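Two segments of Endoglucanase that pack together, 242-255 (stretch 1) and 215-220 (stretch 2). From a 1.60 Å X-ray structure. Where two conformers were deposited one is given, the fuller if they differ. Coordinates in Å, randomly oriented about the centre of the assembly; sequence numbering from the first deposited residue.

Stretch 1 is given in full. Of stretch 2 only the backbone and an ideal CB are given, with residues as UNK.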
# COMPACT_ATOMS: atom_id res chain seq x y z
N ASP A 242 -25.38 18.60 -4.13
CA ASP A 242 -24.94 18.32 -2.76
C ASP A 242 -25.38 16.88 -2.50
O ASP A 242 -26.08 16.30 -3.36
CB ASP A 242 -25.37 19.34 -1.74
CG ASP A 242 -26.85 19.54 -1.61
OD1 ASP A 242 -27.59 18.66 -2.10
OD2 ASP A 242 -27.27 20.57 -1.04
N GLU A 243 -24.83 16.29 -1.44
CA GLU A 243 -25.10 14.88 -1.17
C GLU A 243 -26.52 14.61 -0.74
O GLU A 243 -27.05 13.53 -1.01
CB GLU A 243 -24.03 14.36 -0.21
CG GLU A 243 -22.65 14.44 -0.89
CD GLU A 243 -22.53 13.40 -2.00
OE1 GLU A 243 -22.65 12.21 -1.64
OE2 GLU A 243 -22.39 13.75 -3.18
N SER A 244 -27.15 15.59 -0.08
CA SER A 244 -28.56 15.43 0.29
C SER A 244 -29.36 15.31 -1.00
O SER A 244 -30.21 14.42 -1.05
CB SER A 244 -29.06 16.61 1.12
OG SER A 244 -30.45 16.40 1.39
N ARG A 245 -29.11 16.13 -2.03
CA ARG A 245 -29.90 15.99 -3.25
C ARG A 245 -29.48 14.76 -4.04
O ARG A 245 -30.28 14.09 -4.69
CB ARG A 245 -29.92 17.25 -4.11
CG ARG A 245 -30.83 18.29 -3.43
CD ARG A 245 -30.62 19.62 -4.15
NE ARG A 245 -29.49 20.35 -3.54
CZ ARG A 245 -29.15 21.56 -4.00
NH1 ARG A 245 -29.83 22.05 -5.04
NH2 ARG A 245 -28.16 22.24 -3.45
N TYR A 246 -28.20 14.37 -3.91
CA TYR A 246 -27.79 13.12 -4.61
C TYR A 246 -28.57 11.94 -4.05
O TYR A 246 -29.10 11.15 -4.85
CB TYR A 246 -26.28 12.91 -4.46
CG TYR A 246 -25.77 11.63 -5.09
CD1 TYR A 246 -26.07 11.26 -6.38
CD2 TYR A 246 -24.93 10.79 -4.36
CE1 TYR A 246 -25.61 10.08 -6.95
CE2 TYR A 246 -24.45 9.61 -4.90
CZ TYR A 246 -24.78 9.27 -6.20
OH TYR A 246 -24.34 8.09 -6.75
N ALA A 247 -28.67 11.85 -2.72
CA ALA A 247 -29.39 10.78 -2.03
C ALA A 247 -30.85 10.71 -2.47
O ALA A 247 -31.37 9.64 -2.77
CB ALA A 247 -29.27 10.90 -0.52
N THR A 248 -31.53 11.86 -2.51
CA THR A 248 -32.93 11.87 -2.99
C THR A 248 -33.07 11.43 -4.43
O THR A 248 -34.00 10.68 -4.77
CB THR A 248 -33.54 13.28 -2.79
OG1 THR A 248 -33.60 13.50 -1.38
CG2 THR A 248 -34.93 13.37 -3.42
N ASN A 249 -32.15 11.77 -5.33
CA ASN A 249 -32.21 11.46 -6.74
C ASN A 249 -32.00 9.96 -6.95
O ASN A 249 -32.73 9.35 -7.72
CB ASN A 249 -31.18 12.27 -7.51
CG ASN A 249 -31.56 13.74 -7.62
OD1 ASN A 249 -32.74 14.11 -7.48
ND2 ASN A 249 -30.56 14.57 -7.85
N ILE A 250 -30.99 9.42 -6.24
CA ILE A 250 -30.78 7.98 -6.34
C ILE A 250 -31.98 7.28 -5.70
O ILE A 250 -32.54 6.36 -6.31
CB ILE A 250 -29.47 7.48 -5.69
CG1 ILE A 250 -28.26 7.95 -6.49
CG2 ILE A 250 -29.51 5.95 -5.57
CD1 ILE A 250 -28.01 7.30 -7.84
N ALA A 251 -32.43 7.74 -4.52
CA ALA A 251 -33.56 7.08 -3.85
C ALA A 251 -34.82 7.08 -4.71
O ALA A 251 -35.51 6.06 -4.76
CB ALA A 251 -33.80 7.76 -2.51
N ASN A 252 -35.03 8.14 -5.48
CA ASN A 252 -36.18 8.20 -6.40
C ASN A 252 -36.07 7.23 -7.56
O ASN A 252 -37.05 6.54 -7.93
CB ASN A 252 -36.33 9.66 -6.86
CG ASN A 252 -36.85 10.59 -5.77
OD1 ASN A 252 -37.18 10.18 -4.65
ND2 ASN A 252 -36.93 11.89 -6.01
N ALA A 253 -34.88 7.05 -8.14
CA ALA A 253 -34.61 6.11 -9.20
C ALA A 253 -34.78 4.68 -8.68
O ALA A 253 -35.36 3.86 -9.39
CB ALA A 253 -33.21 6.25 -9.79
N MET A 254 -34.29 4.39 -7.48
CA MET A 254 -34.43 3.07 -6.90
C MET A 254 -35.87 2.69 -6.61
O MET A 254 -36.29 1.55 -6.76
CB MET A 254 -33.63 3.00 -5.58
CG MET A 254 -32.15 3.22 -5.83
SD MET A 254 -31.30 1.85 -6.69
CE MET A 254 -29.68 2.63 -6.82
N ARG A 255 -36.60 3.65 -6.05
CA ARG A 255 -38.00 3.47 -5.67
C ARG A 255 -38.88 3.01 -6.80
O ARG A 255 -39.71 2.10 -6.68
CB ARG A 255 -38.45 4.84 -5.14
CG ARG A 255 -39.95 4.88 -4.87
CD ARG A 255 -40.30 6.14 -4.12
NE ARG A 255 -39.56 6.27 -2.87
CZ ARG A 255 -38.69 7.22 -2.60
NH1 ARG A 255 -38.41 8.13 -3.53
NH2 ARG A 255 -38.05 7.30 -1.46
N UNK A 215 -29.51 0.02 1.96
CA UNK A 215 -29.37 1.12 1.07
C UNK A 215 -27.90 1.35 0.70
O UNK A 215 -27.26 0.39 0.27
CB UNK A 215 -29.98 2.38 1.70
N UNK A 216 -27.52 2.62 0.65
CA UNK A 216 -26.28 3.02 -0.02
C UNK A 216 -25.38 3.94 0.80
O UNK A 216 -25.91 4.56 1.71
CB UNK A 216 -26.62 3.71 -1.34
N UNK A 217 -24.11 4.08 0.39
CA UNK A 217 -23.28 5.09 1.06
C UNK A 217 -22.77 6.03 -0.03
O UNK A 217 -22.69 5.63 -1.19
CB UNK A 217 -22.13 4.46 1.84
N UNK A 218 -22.44 7.27 0.35
CA UNK A 218 -21.90 8.21 -0.63
C UNK A 218 -20.98 9.21 0.05
O UNK A 218 -21.00 9.37 1.28
CB UNK A 218 -23.03 8.94 -1.36
N UNK A 219 -20.15 9.84 -0.79
CA UNK A 219 -19.17 10.83 -0.36
C UNK A 219 -18.04 10.21 0.45
O UNK A 219 -17.30 11.00 1.10
CB UNK A 219 -19.86 11.92 0.46
N UNK A 220 -17.91 8.88 0.48
CA UNK A 220 -16.84 8.27 1.28
C UNK A 220 -15.51 8.69 0.67
O UNK A 220 -15.21 8.58 -0.50
CB UNK A 220 -16.97 6.75 1.33

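Helix 243-255 of stretch 1 runs roughly antiparallel to strand 215-218, at 151° and with a closest axial approach of 10.0 Å. Such a gap must be filled by side chains, and the helix sends Glu243, Tyr246, Ile250 and Met254 toward the strand.

At position 215 the ideal CB has nothing of the helix within 5.5 Å, so the contact itself asks for little. The backbone is more telling: phi/psi of 163/-139 is a conformation that residues with a CB seldom adopt, and glycine is the natural expectation. The residue is Gly215.

Position 216 has extended angles (-131/165), and its CA-to-CB bond points toward the helix. No atom of stretch 1 comes within 5.5 Å of the ideal CB, while beyond it lie the apolar ends of Ile250 and Met254. A long or broad apolar side chain, such as leucine, methionine or phenylalanine, could bridge that space; a short one would stop before reaching it. The deposited residue is Phe216, with chi1 in the m well. Phe216 CZ lies 3.6 Å from Met254 CE and Phe216 CD2 4.4 Å from Ile250 CG2, and the two helix atoms approach the ring obliquely. Met254 SD stands 4.8 Å from the centroid of the Phe216 ring, adding a sulfur-aromatic contact.

Position 217 is out of reach of the helix, as expected from the alternation of a strand, and stretch 1 does not discriminate among side chains here. It is Ser217, whose OG is hydrogen-bonded elsewhere in the structure.

At position 218 the chain again turns its CB toward the helix, but into closer quarters: the ideal CB is 3.3 Å from Glu243 OE1 and 3.9 Å from Tyr246 CE2. A carboxylate so near favours a small side chain with a donor, serine or threonine, although alanine would also be compact enough. Ser218 is found. Ser218 OG donates a hydrogen bond of 2.8 Å to Glu243 OE1, while Ser218 CB packs at the edge of the Tyr246 ring, 3.9 Å from Tyr246 CE2.

Position 219 leaves the strand with a positive phi (69/12), a left-handed conformation best tolerated by glycine, asparagine or aspartate. Its ideal CB is 3.5 Å from Glu243 OE1, which makes a further carboxylate less attractive. The residue is Asn219; its amide group is hydrogen-bonded elsewhere in the structure.

Position 220 lies beyond the reach of stretch 1, and many residues would suit its backbone (-65/125). Val220 occupies it.

Stretch 2 215-220: GFSSNV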
# COMPACT_ATOMS: atom_id res chain seq x y z
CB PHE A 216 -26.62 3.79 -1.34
CG PHE A 216 -27.68 3.01 -2.12
CD1 PHE A 216 -27.32 1.87 -2.80
CD2 PHE A 216 -29.02 3.40 -2.05
CE1 PHE A 216 -28.26 1.10 -3.46
CE2 PHE A 216 -29.95 2.63 -2.72
CZ PHE A 216 -29.59 1.49 -3.41
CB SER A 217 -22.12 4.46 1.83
OG SER A 217 -21.30 3.62 1.00
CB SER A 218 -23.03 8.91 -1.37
OG SER A 218 -23.65 9.85 -0.50
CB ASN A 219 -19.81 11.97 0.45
CG ASN A 219 -19.12 13.32 0.27
OD1 ASN A 219 -18.80 13.62 -0.89
ND2 ASN A 219 -18.96 14.04 1.38
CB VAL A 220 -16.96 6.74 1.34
CG1 VAL A 220 -15.73 6.21 2.08
CG2 VAL A 220 -18.29 6.37 1.98
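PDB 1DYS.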